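Local coordinates for protein DR2417 (Deinococcus radiodurans, PDB 4XWW) that probably degrades and matures RNA as a metal-dependent 5'-3' exonuclease, possibly with endonuclease activity, and works as a homodimer, at residues A[25-30]-A[398-403]; A[208-213]-A[407-412]; A[216-221]-A[383-388]. All coordinates share one frame; numbering follows the deposited sequence.

Contact 1 (A[25-30]-A[398-403]); sequences GGMGEI and FFLPWH. With ZN (zinc ion), chain F; nucleotides of chain C.
G26 and M27 lie against W402 and H403 where the loop after strand 19-23 meets the end of strand 398-402. These strands belong to the two different beta sheets of the metallo-beta-lactamase fold, so the contact joins the sheets beside the zinc site. G25 takes part through water: its carbonyl O accepts from a water that also receives a weak bond from W402 NE1. G26 has a positive phi of 94°, which suits glycine because a beta carbon would press on the carbonyl O of G25. Its own O takes a weak bond from H403 N, 3.3 Å long and bent to 127° at the hydrogen. M27 supplies a long apolar side chain, bent at chi2 (-69°), that crosses the W402 side chain at about a right angle. CE lies 3.8 Å from W402 CB, while SD sits at the edge of the five-membered ring, a Met-aromatic contact, and 3.7 Å from P401 O. E29 turns away from the strand and ties the loop to itself: its OE2 accepts a nearly straight bond from G26 N (2.9 Å) and a hydrogen bond from N431, and forms a salt bridge with K32. The branched I30 can touch protein and RNA together. Its CG2 is 3.8 Å from H403 CE1 and 3.4 Å from O2' of nucleotide U2 of chain C, while CD1 lies near the uracil base. H403 is thus flanked by an apolar branch as its NE2 binds zinc at 2.2 Å, with D88, H89 and a water completing the coordination.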
loop_
_atom_site.group_PDB
_atom_site.type_symbol
_atom_site.label_atom_id
_atom_site.label_comp_id
_atom_site.label_asym_id
_atom_site.label_seq_id
_atom_site.Cartn_x
_atom_site.Cartn_y
_atom_site.Cartn_z
ATOM N N GLY A 25 9.307 19.533 11.813
ATOM C CA GLY A 25 8.579 18.596 10.977
ATOM C C GLY A 25 9.237 18.586 9.617
ATOM O O GLY A 25 9.886 19.560 9.252
ATOM N N GLY A 26 9.070 17.501 8.875
ATOM C CA GLY A 26 9.608 17.394 7.530
ATOM C C GLY A 26 10.969 16.729 7.408
ATOM O O GLY A 26 11.466 16.512 6.303
ATOM N N MET A 27 11.571 16.395 8.543
ATOM C CA MET A 27 12.822 15.645 8.562
ATOM C C MET A 27 12.529 14.178 8.881
ATOM O O MET A 27 11.791 13.889 9.819
ATOM C CB MET A 27 13.782 16.210 9.607
ATOM C CG MET A 27 14.478 17.511 9.214
ATOM S SD MET A 27 15.667 17.319 7.883
ATOM C CE MET A 27 16.463 18.939 7.946
ATOM N N GLY A 28 13.098 13.255 8.115
ATOM C CA GLY A 28 12.852 11.841 8.380
ATOM C C GLY A 28 11.442 11.414 8.000
ATOM O O GLY A 28 10.952 10.344 8.413
ATOM N N GLU A 29 10.794 12.260 7.202
ATOM C CA GLU A 29 9.442 12.023 6.704
ATOM C C GLU A 29 9.220 12.903 5.491
ATOM O O GLU A 29 9.955 13.876 5.269
ATOM C CB GLU A 29 8.397 12.363 7.765
ATOM C CG GLU A 29 8.418 13.861 8.138
ATOM C CD GLU A 29 7.397 14.223 9.193
ATOM O OE1 GLU A 29 6.414 13.476 9.361
ATOM O OE2 GLU A 29 7.582 15.258 9.866
ATOM N N ILE A 30 8.183 12.586 4.734
ATOM C CA ILE A 30 7.704 13.476 3.711
ATOM C C ILE A 30 6.335 13.994 4.163
ATOM O O ILE A 30 5.344 13.267 4.138
ATOM C CB ILE A 30 7.623 12.779 2.366
ATOM C CG1 ILE A 30 9.033 12.341 1.949
ATOM C CG2 ILE A 30 6.993 13.716 1.335
ATOM C CD1 ILE A 30 9.109 11.636 0.633
ATOM N N PHE A 398 28.522 22.765 4.927
ATOM C CA PHE A 398 27.745 21.800 5.700
ATOM C C PHE A 398 26.448 21.459 4.974
ATOM O O PHE A 398 25.961 22.257 4.177
ATOM C CB PHE A 398 27.480 22.363 7.090
ATOM C CG PHE A 398 28.746 22.613 7.883
ATOM C CD1 PHE A 398 29.641 21.583 8.094
ATOM C CD2 PHE A 398 29.035 23.870 8.406
ATOM C CE1 PHE A 398 30.808 21.796 8.823
ATOM C CE2 PHE A 398 30.205 24.099 9.133
ATOM C CZ PHE A 398 31.094 23.053 9.342
ATOM N N PHE A 399 25.892 20.275 5.218
ATOM C CA PHE A 399 24.766 19.829 4.418
ATOM C C PHE A 399 23.719 19.106 5.272
ATOM O O PHE A 399 24.050 18.192 6.040
ATOM C CB PHE A 399 25.299 18.943 3.281
ATOM C CG PHE A 399 24.241 18.348 2.387
ATOM C CD1 PHE A 399 23.136 19.082 1.986
ATOM C CD2 PHE A 399 24.396 17.058 1.912
ATOM C CE1 PHE A 399 22.177 18.509 1.145
ATOM C CE2 PHE A 399 23.459 16.483 1.073
ATOM C CZ PHE A 399 22.342 17.204 0.693
ATOM N N LEU A 400 22.460 19.542 5.132
ATOM C CA LEU A 400 21.308 18.919 5.778
ATOM C C LEU A 400 20.314 18.423 4.743
ATOM O O LEU A 400 19.441 19.172 4.310
ATOM C CB LEU A 400 20.578 19.898 6.704
ATOM C CG LEU A 400 21.055 20.160 8.125
ATOM C CD1 LEU A 400 20.099 21.152 8.789
ATOM C CD2 LEU A 400 21.095 18.865 8.917
ATOM N N PRO A 401 20.429 17.151 4.348
ATOM C CA PRO A 401 19.413 16.607 3.440
ATOM C C PRO A 401 18.060 16.558 4.150
ATOM O O PRO A 401 17.967 16.113 5.302
ATOM C CB PRO A 401 19.950 15.212 3.104
ATOM C CG PRO A 401 20.957 14.912 4.199
ATOM C CD PRO A 401 21.554 16.229 4.557
ATOM N N TRP A 402 17.019 16.994 3.447
ATOM C CA TRP A 402 15.751 17.365 4.061
ATOM C C TRP A 402 14.585 16.850 3.196
ATOM O O TRP A 402 14.828 16.352 2.097
ATOM C CB TRP A 402 15.751 18.908 4.258
ATOM C CG TRP A 402 14.411 19.553 4.359
ATOM C CD1 TRP A 402 13.656 19.708 5.491
ATOM C CD2 TRP A 402 13.675 20.157 3.297
ATOM N NE1 TRP A 402 12.479 20.337 5.188
ATOM C CE2 TRP A 402 12.464 20.624 3.844
ATOM C CE3 TRP A 402 13.921 20.351 1.930
ATOM C CZ2 TRP A 402 11.494 21.282 3.078
ATOM C CZ3 TRP A 402 12.938 20.986 1.152
ATOM C CH2 TRP A 402 11.743 21.438 1.739
ATOM N N HIS A 403 13.345 16.940 3.684
ATOM C CA HIS A 403 12.161 16.545 2.901
ATOM C C HIS A 403 12.312 15.108 2.370
ATOM O O HIS A 403 12.228 14.838 1.161
ATOM C CB HIS A 403 11.920 17.543 1.737
ATOM C CG HIS A 403 10.515 17.554 1.201
ATOM N ND1 HIS A 403 10.039 16.560 0.369
ATOM C CD2 HIS A 403 9.510 18.456 1.314
ATOM C CE1 HIS A 403 8.796 16.837 0.017
ATOM N NE2 HIS A 403 8.443 17.973 0.583
HETATM ZN ZN ZN F . 6.762 19.274 0.140
ATOM P P U C 2 5.660 13.512 -7.463
ATOM O OP1 U C 2 5.156 14.876 -7.736
ATOM O OP2 U C 2 7.112 13.235 -7.552
ATOM O "O5'" U C 2 5.205 13.048 -6.009
ATOM C "C5'" U C 2 3.854 13.221 -5.553
ATOM C "C4'" U C 2 3.837 13.562 -4.081
ATOM O "O4'" U C 2 4.162 12.381 -3.293
ATOM C "C3'" U C 2 4.817 14.646 -3.638
ATOM O "O3'" U C 2 4.175 15.479 -2.685
ATOM C "C2'" U C 2 5.913 13.854 -2.932
ATOM O "O2'" U C 2 6.602 14.611 -1.959
ATOM C "C1'" U C 2 5.093 12.736 -2.296
ATOM N N1 U C 2 5.871 11.546 -1.932
ATOM C C2 U C 2 5.593 10.945 -0.719
ATOM O O2 U C 2 4.735 11.356 0.041
ATOM N N3 U C 2 6.359 9.843 -0.434
ATOM C C4 U C 2 7.353 9.292 -1.213
ATOM O O4 U C 2 7.952 8.292 -0.813
ATOM C C5 U C 2 7.584 9.973 -2.449
ATOM C C6 U C 2 6.853 11.051 -2.759
HETATM O O HOH W 1 12.258 20.647 8.425
HETATM O O HOH W 2 6.580 19.554 -1.855
#

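Contact 2 (A[208-213]-A[407-412]); sequences SDSTNA and RHQINH. With nucleotides of chain C.
S210 faces H408 with their CA atoms 5.5 Å apart, and A213 faces H412 at a CA-to-CA distance of 5.2 Å. Leaving strand 205-209, the chain makes a type I beta turn from S210 to A213 that rests on helix 406-417, closed by the bond from A213 N to S210 O (2.9 Å). Alanine suits the end of the turn: its small CB fits 3.4 Å from H408 O and also meets CB of H412. H412 extends from the helix toward the loop with CG anti to its backbone N (chi1 -159°). Its ND1 donates to S210 OG at 2.8 Å, with the hydroxyl almost exactly in the ring plane; OG is bonded in addition to W402 O, so the serine hydroxyl links the helix to strand 398-402. S208 OG lies at the same ring's edge, and a water bridges it to H412 NE2. Both nitrogens of this buried imidazole therefore have polar partners. The H408 ring lies between T211 O over one face, 3.7 Å from CD2, and R407 CG over the other, while ND1 is bonded to E405 N. D209, just before the turn, braces its start: OD1 accepts from T211 N in an Asx turn and also from T211 OG1 (2.7 Å), using its syn lone pair for the hydroxyl. D209 OD2 is hydrogen-bonded to H381 ND1 and to F176 N. Nucleotide U2 of chain C is close by, its O4 3.9 Å from H408 CE1 and its base near T211 CG2. This is an active-site loop of the metallo-beta-lactamase nucleases, held by the helix behind it; D209 is the predicted proton donor and H381 the predicted acceptor.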
loop_
_atom_site.group_PDB
_atom_site.type_symbol
_atom_site.label_atom_id
_atom_site.label_comp_id
_atom_site.label_asym_id
_atom_site.label_seq_id
_atom_site.Cartn_x
_atom_site.Cartn_y
_atom_site.Cartn_z
ATOM N N SER A 208 18.490 20.731 1.342
ATOM C CA SER A 208 18.012 20.370 0.008
ATOM C C SER A 208 17.024 19.214 0.023
ATOM O O SER A 208 17.067 18.318 0.876
ATOM C CB SER A 208 19.203 20.055 -0.905
ATOM O OG SER A 208 18.808 19.844 -2.251
ATOM N N ASP A 209 16.139 19.270 -0.962
ATOM C CA ASP A 209 15.006 18.368 -1.122
ATOM C C ASP A 209 15.452 16.954 -1.492
ATOM O O ASP A 209 16.002 16.745 -2.564
ATOM C CB ASP A 209 14.103 18.978 -2.204
ATOM C CG ASP A 209 12.869 18.143 -2.526
ATOM O OD1 ASP A 209 12.607 17.095 -1.882
ATOM O OD2 ASP A 209 12.128 18.591 -3.429
ATOM N N SER A 210 15.207 15.981 -0.615
ATOM C CA SER A 210 15.719 14.627 -0.842
ATOM C C SER A 210 14.701 13.659 -1.430
ATOM O O SER A 210 15.001 12.477 -1.572
ATOM C CB SER A 210 16.239 14.016 0.468
ATOM O OG SER A 210 17.117 14.912 1.140
ATOM N N THR A 211 13.513 14.154 -1.754
ATOM C CA THR A 211 12.397 13.290 -2.151
ATOM C C THR A 211 12.783 12.196 -3.146
ATOM O O THR A 211 12.475 11.001 -2.948
ATOM C CB THR A 211 11.268 14.130 -2.777
ATOM O OG1 THR A 211 10.840 15.110 -1.830
ATOM C CG2 THR A 211 10.091 13.240 -3.131
ATOM N N ASN A 212 13.461 12.603 -4.214
ATOM C CA ASN A 212 13.802 11.688 -5.296
ATOM C C ASN A 212 15.285 11.336 -5.302
ATOM O O ASN A 212 15.859 11.038 -6.342
ATOM C CB ASN A 212 13.393 12.269 -6.661
ATOM C CG ASN A 212 11.899 12.162 -6.917
ATOM O OD1 ASN A 212 11.189 11.396 -6.251
ATOM N ND2 ASN A 212 11.416 12.914 -7.905
ATOM N N ALA A 213 15.908 11.347 -4.130
ATOM C CA ALA A 213 17.351 11.117 -4.077
ATOM C C ALA A 213 17.770 9.700 -4.507
ATOM O O ALA A 213 18.940 9.474 -4.810
ATOM C CB ALA A 213 17.885 11.433 -2.663
ATOM N N ARG A 407 15.727 6.888 4.398
ATOM C CA ARG A 407 16.303 6.295 3.194
ATOM C C ARG A 407 16.651 7.379 2.151
ATOM O O ARG A 407 17.696 7.326 1.497
ATOM C CB ARG A 407 15.359 5.235 2.573
ATOM C CG ARG A 407 13.962 5.737 2.247
ATOM C CD ARG A 407 13.054 4.619 1.810
ATOM N NE ARG A 407 13.508 4.061 0.539
ATOM C CZ ARG A 407 12.973 2.992 -0.037
ATOM N NH1 ARG A 407 11.953 2.365 0.536
ATOM N NH2 ARG A 407 13.466 2.544 -1.188
ATOM N N HIS A 408 15.779 8.367 2.008
ATOM C CA HIS A 408 15.989 9.453 1.062
ATOM C C HIS A 408 17.120 10.370 1.495
ATOM O O HIS A 408 17.984 10.739 0.701
ATOM C CB HIS A 408 14.698 10.258 0.910
ATOM C CG HIS A 408 13.529 9.398 0.556
ATOM N ND1 HIS A 408 12.371 9.386 1.304
ATOM C CD2 HIS A 408 13.365 8.485 -0.423
ATOM C CE1 HIS A 408 11.527 8.516 0.774
ATOM N NE2 HIS A 408 12.101 7.946 -0.267
ATOM N N GLN A 409 17.091 10.749 2.761
ATOM C CA GLN A 409 18.132 11.625 3.305
ATOM C C GLN A 409 19.519 11.019 3.198
ATOM O O GLN A 409 20.485 11.697 2.836
ATOM C CB GLN A 409 17.856 11.921 4.765
ATOM C CG GLN A 409 16.671 12.826 5.056
ATOM C CD GLN A 409 16.408 12.864 6.551
ATOM O OE1 GLN A 409 16.005 11.859 7.150
ATOM N NE2 GLN A 409 16.676 13.999 7.164
ATOM N N ILE A 410 19.615 9.730 3.530
ATOM C CA ILE A 410 20.918 9.071 3.584
ATOM C C ILE A 410 21.452 8.885 2.166
ATOM O O ILE A 410 22.647 9.064 1.902
ATOM C CB ILE A 410 20.818 7.736 4.351
ATOM C CG1 ILE A 410 20.598 8.037 5.836
ATOM C CG2 ILE A 410 22.067 6.899 4.142
ATOM C CD1 ILE A 410 20.300 6.815 6.686
ATOM N N ASN A 411 20.558 8.591 1.232
ATOM C CA ASN A 411 20.981 8.495 -0.155
ATOM C C ASN A 411 21.385 9.836 -0.754
ATOM O O ASN A 411 22.264 9.885 -1.601
ATOM C CB ASN A 411 19.901 7.825 -0.993
ATOM C CG ASN A 411 20.019 6.338 -0.931
ATOM O OD1 ASN A 411 20.939 5.770 -1.515
ATOM N ND2 ASN A 411 19.144 5.697 -0.167
ATOM N N HIS A 412 20.773 10.925 -0.289
ATOM C CA HIS A 412 21.163 12.266 -0.721
ATOM C C HIS A 412 22.579 12.564 -0.203
ATOM O O HIS A 412 23.419 13.132 -0.905
ATOM C CB HIS A 412 20.151 13.292 -0.195
ATOM C CG HIS A 412 20.124 14.592 -0.947
ATOM N ND1 HIS A 412 19.163 15.555 -0.705
ATOM C CD2 HIS A 412 20.940 15.105 -1.900
ATOM C CE1 HIS A 412 19.384 16.601 -1.485
ATOM N NE2 HIS A 412 20.456 16.359 -2.217
ATOM P P U C 2 5.660 13.512 -7.463
ATOM O OP1 U C 2 5.156 14.876 -7.736
ATOM O OP2 U C 2 7.112 13.235 -7.552
ATOM O "O5'" U C 2 5.205 13.048 -6.009
ATOM C "C5'" U C 2 3.854 13.221 -5.553
ATOM C "C4'" U C 2 3.837 13.562 -4.081
ATOM O "O4'" U C 2 4.162 12.381 -3.293
ATOM C "C3'" U C 2 4.817 14.646 -3.638
ATOM O "O3'" U C 2 4.175 15.479 -2.685
ATOM C "C2'" U C 2 5.913 13.854 -2.932
ATOM O "O2'" U C 2 6.602 14.611 -1.959
ATOM C "C1'" U C 2 5.093 12.736 -2.296
ATOM N N1 U C 2 5.871 11.546 -1.932
ATOM C C2 U C 2 5.593 10.945 -0.719
ATOM O O2 U C 2 4.735 11.356 0.041
ATOM N N3 U C 2 6.359 9.843 -0.434
ATOM C C4 U C 2 7.353 9.292 -1.213
ATOM O O4 U C 2 7.952 8.292 -0.813
ATOM C C5 U C 2 7.584 9.973 -2.449
ATOM C C6 U C 2 6.853 11.051 -2.759
HETATM O O HOH W 3 20.980 18.862 -3.459
#

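Contact 3 (A[216-221]-A[383-388]); sequences PGHTPS and SQEELA
This partly buried contact sets an irregular loop, through G217, H218 and T219, across the N-terminal end of helix 384-394. The loop leads from strand 205-209 of the metallo-beta-lactamase domain toward helix 222-234 and the beta-CASP region, and the helix follows soon after the chain has come back from that region. The first N-H groups of a helix have no carbonyl one turn earlier to bond to, and the loop supplies one acceptor: E385 N donates to G217 O, 2.9 Å away. Glycine suits the positive phi of G217 (82°); E385 CB and CG pack on G217 O, and the E385 carboxylate carbon on G217 CA. A water links G217 N to Q384 OE1, whose amide partner NE2 is bonded to A213 O. H218 stacks flat on E386: ring and carboxylate planes differ by 6°, and CG of the glutamate sits over the ring centre, 3.5 Å from the centroid, in a CH-pi contact. The imidazole reaches this position with CG anti to its backbone N (chi1 -163°), and its rotation is fixed by the bond from ND1 to T219 O at 2.8 Å. T219 and S383 bring their hydroxyls together, OG1 to OG 2.8 Å; T219 OG1 is also bonded to O of H381, predicted to bind substrate, and S379, which binds UMP in a structure of this protein, is nearby. S383 is the N-cap residue, but its hydroxyl makes no capping bond. The carboxylate of E386, three residues on, takes its backbone N, while E386 OE2 is bonded to I178 N. The buried E386 OE1 thus holds two donors, approaching from opposite faces of the carboxylate plane: S383 N at 2.9 Å and T219 N at 2.7 Å.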
loop_
_atom_site.group_PDB
_atom_site.type_symbol
_atom_site.label_atom_id
_atom_site.label_comp_id
_atom_site.label_asym_id
_atom_site.label_seq_id
_atom_site.Cartn_x
_atom_site.Cartn_y
_atom_site.Cartn_z
ATOM N N PRO A 216 17.931 7.838 -10.287
ATOM C CA PRO A 216 19.061 8.298 -11.095
ATOM C C PRO A 216 18.571 9.199 -12.212
ATOM O O PRO A 216 17.381 9.165 -12.520
ATOM C CB PRO A 216 19.661 6.998 -11.651
ATOM C CG PRO A 216 19.041 5.888 -10.824
ATOM C CD PRO A 216 17.689 6.395 -10.437
ATOM N N GLY A 217 19.467 10.002 -12.780
ATOM C CA GLY A 217 19.139 10.815 -13.936
ATOM C C GLY A 217 18.441 12.119 -13.600
ATOM O O GLY A 217 18.629 12.674 -12.523
ATOM N N HIS A 218 17.622 12.585 -14.538
ATOM C CA HIS A 218 16.982 13.888 -14.473
ATOM C C HIS A 218 15.473 13.688 -14.565
ATOM O O HIS A 218 14.994 12.866 -15.363
ATOM C CB HIS A 218 17.515 14.760 -15.614
ATOM C CG HIS A 218 17.255 16.223 -15.449
ATOM N ND1 HIS A 218 15.985 16.755 -15.368
ATOM C CD2 HIS A 218 18.110 17.273 -15.392
ATOM C CE1 HIS A 218 16.071 18.069 -15.241
ATOM N NE2 HIS A 218 17.347 18.409 -15.258
ATOM N N THR A 219 14.720 14.383 -13.726
ATOM C CA THR A 219 13.259 14.284 -13.769
ATOM C C THR A 219 12.785 14.845 -15.106
ATOM O O THR A 219 13.330 15.836 -15.582
ATOM C CB THR A 219 12.610 15.045 -12.585
ATOM O OG1 THR A 219 13.041 14.456 -11.353
ATOM C CG2 THR A 219 11.080 15.006 -12.650
ATOM N N PRO A 220 11.788 14.202 -15.741
ATOM C CA PRO A 220 11.340 14.733 -17.037
ATOM C C PRO A 220 10.709 16.107 -16.936
ATOM O O PRO A 220 10.187 16.458 -15.881
ATOM C CB PRO A 220 10.286 13.703 -17.500
ATOM C CG PRO A 220 10.589 12.473 -16.722
ATOM C CD PRO A 220 11.138 12.914 -15.413
ATOM N N SER A 221 10.773 16.859 -18.029
ATOM C CA SER A 221 10.205 18.203 -18.133
ATOM C C SER A 221 8.692 18.204 -18.342
ATOM O O SER A 221 8.164 17.333 -19.061
ATOM C CB SER A 221 10.864 18.936 -19.298
ATOM O OG SER A 221 10.281 20.197 -19.505
ATOM N N SER A 383 15.609 14.639 -9.362
ATOM C CA SER A 383 16.307 13.370 -9.263
ATOM C C SER A 383 17.795 13.657 -9.042
ATOM O O SER A 383 18.191 14.820 -8.899
ATOM C CB SER A 383 16.064 12.545 -10.524
ATOM O OG SER A 383 14.678 12.273 -10.643
ATOM N N GLN A 384 18.609 12.604 -9.017
ATOM C CA GLN A 384 20.019 12.731 -8.615
ATOM C C GLN A 384 20.826 13.751 -9.427
ATOM O O GLN A 384 21.628 14.502 -8.853
ATOM C CB GLN A 384 20.717 11.352 -8.686
ATOM C CG GLN A 384 20.248 10.393 -7.602
ATOM C CD GLN A 384 20.823 8.981 -7.752
ATOM O OE1 GLN A 384 21.555 8.692 -8.695
ATOM N NE2 GLN A 384 20.473 8.102 -6.819
ATOM N N GLU A 385 20.649 13.785 -10.749
ATOM C CA GLU A 385 21.436 14.735 -11.545
ATOM C C GLU A 385 21.149 16.168 -11.103
ATOM O O GLU A 385 22.070 17.002 -10.991
ATOM C CB GLU A 385 21.144 14.569 -13.042
ATOM C CG GLU A 385 21.916 13.436 -13.672
ATOM C CD GLU A 385 21.617 13.287 -15.149
ATOM O OE1 GLU A 385 21.118 14.263 -15.761
ATOM O OE2 GLU A 385 21.872 12.190 -15.687
ATOM N N GLU A 386 19.876 16.446 -10.830
ATOM C CA GLU A 386 19.489 17.787 -10.425
ATOM C C GLU A 386 19.975 18.095 -9.018
ATOM O O GLU A 386 20.483 19.189 -8.759
ATOM C CB GLU A 386 17.983 17.953 -10.531
ATOM C CG GLU A 386 17.472 17.761 -11.946
ATOM C CD GLU A 386 16.078 17.181 -11.949
ATOM O OE1 GLU A 386 15.966 15.933 -11.912
ATOM O OE2 GLU A 386 15.104 17.971 -11.944
ATOM N N LEU A 387 19.863 17.127 -8.120
ATOM C CA LEU A 387 20.400 17.311 -6.769
ATOM C C LEU A 387 21.912 17.566 -6.814
ATOM O O LEU A 387 22.431 18.417 -6.080
ATOM C CB LEU A 387 20.081 16.082 -5.887
ATOM C CG LEU A 387 18.589 15.775 -5.721
ATOM C CD1 LEU A 387 18.382 14.494 -4.887
ATOM C CD2 LEU A 387 17.904 17.000 -5.092
ATOM N N ALA A 388 22.622 16.824 -7.666
ATOM C CA ALA A 388 24.068 17.029 -7.834
ATOM C C ALA A 388 24.394 18.430 -8.361
ATOM O O ALA A 388 25.370 19.067 -7.945
ATOM C CB ALA A 388 24.638 15.983 -8.761
HETATM O O HOH W 4 22.221 9.606 -11.616
#

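In the fold
Contacts 1 and 2 are buried and adjoin each other at the zinc site, whereas contact 3 is partly solvent-exposed and about 18 Å, centre to centre, from contact 1. The first two share a sheet: strands 398-402 and 205-209 are neighbours, probably hydrogen-bonded from W402 N to S208 O, and helix 406-417 follows strand 398-402 in sequence. Contacts 2 and 3 meet through L387, which packs on A213 and H412. Chemistry follows place: contact 1 relies on apolar packing and a metal ligand, contact 2 on in-plane histidine bonds and a shaped turn, and contact 3 on carboxylate and backbone bonds at a helix start.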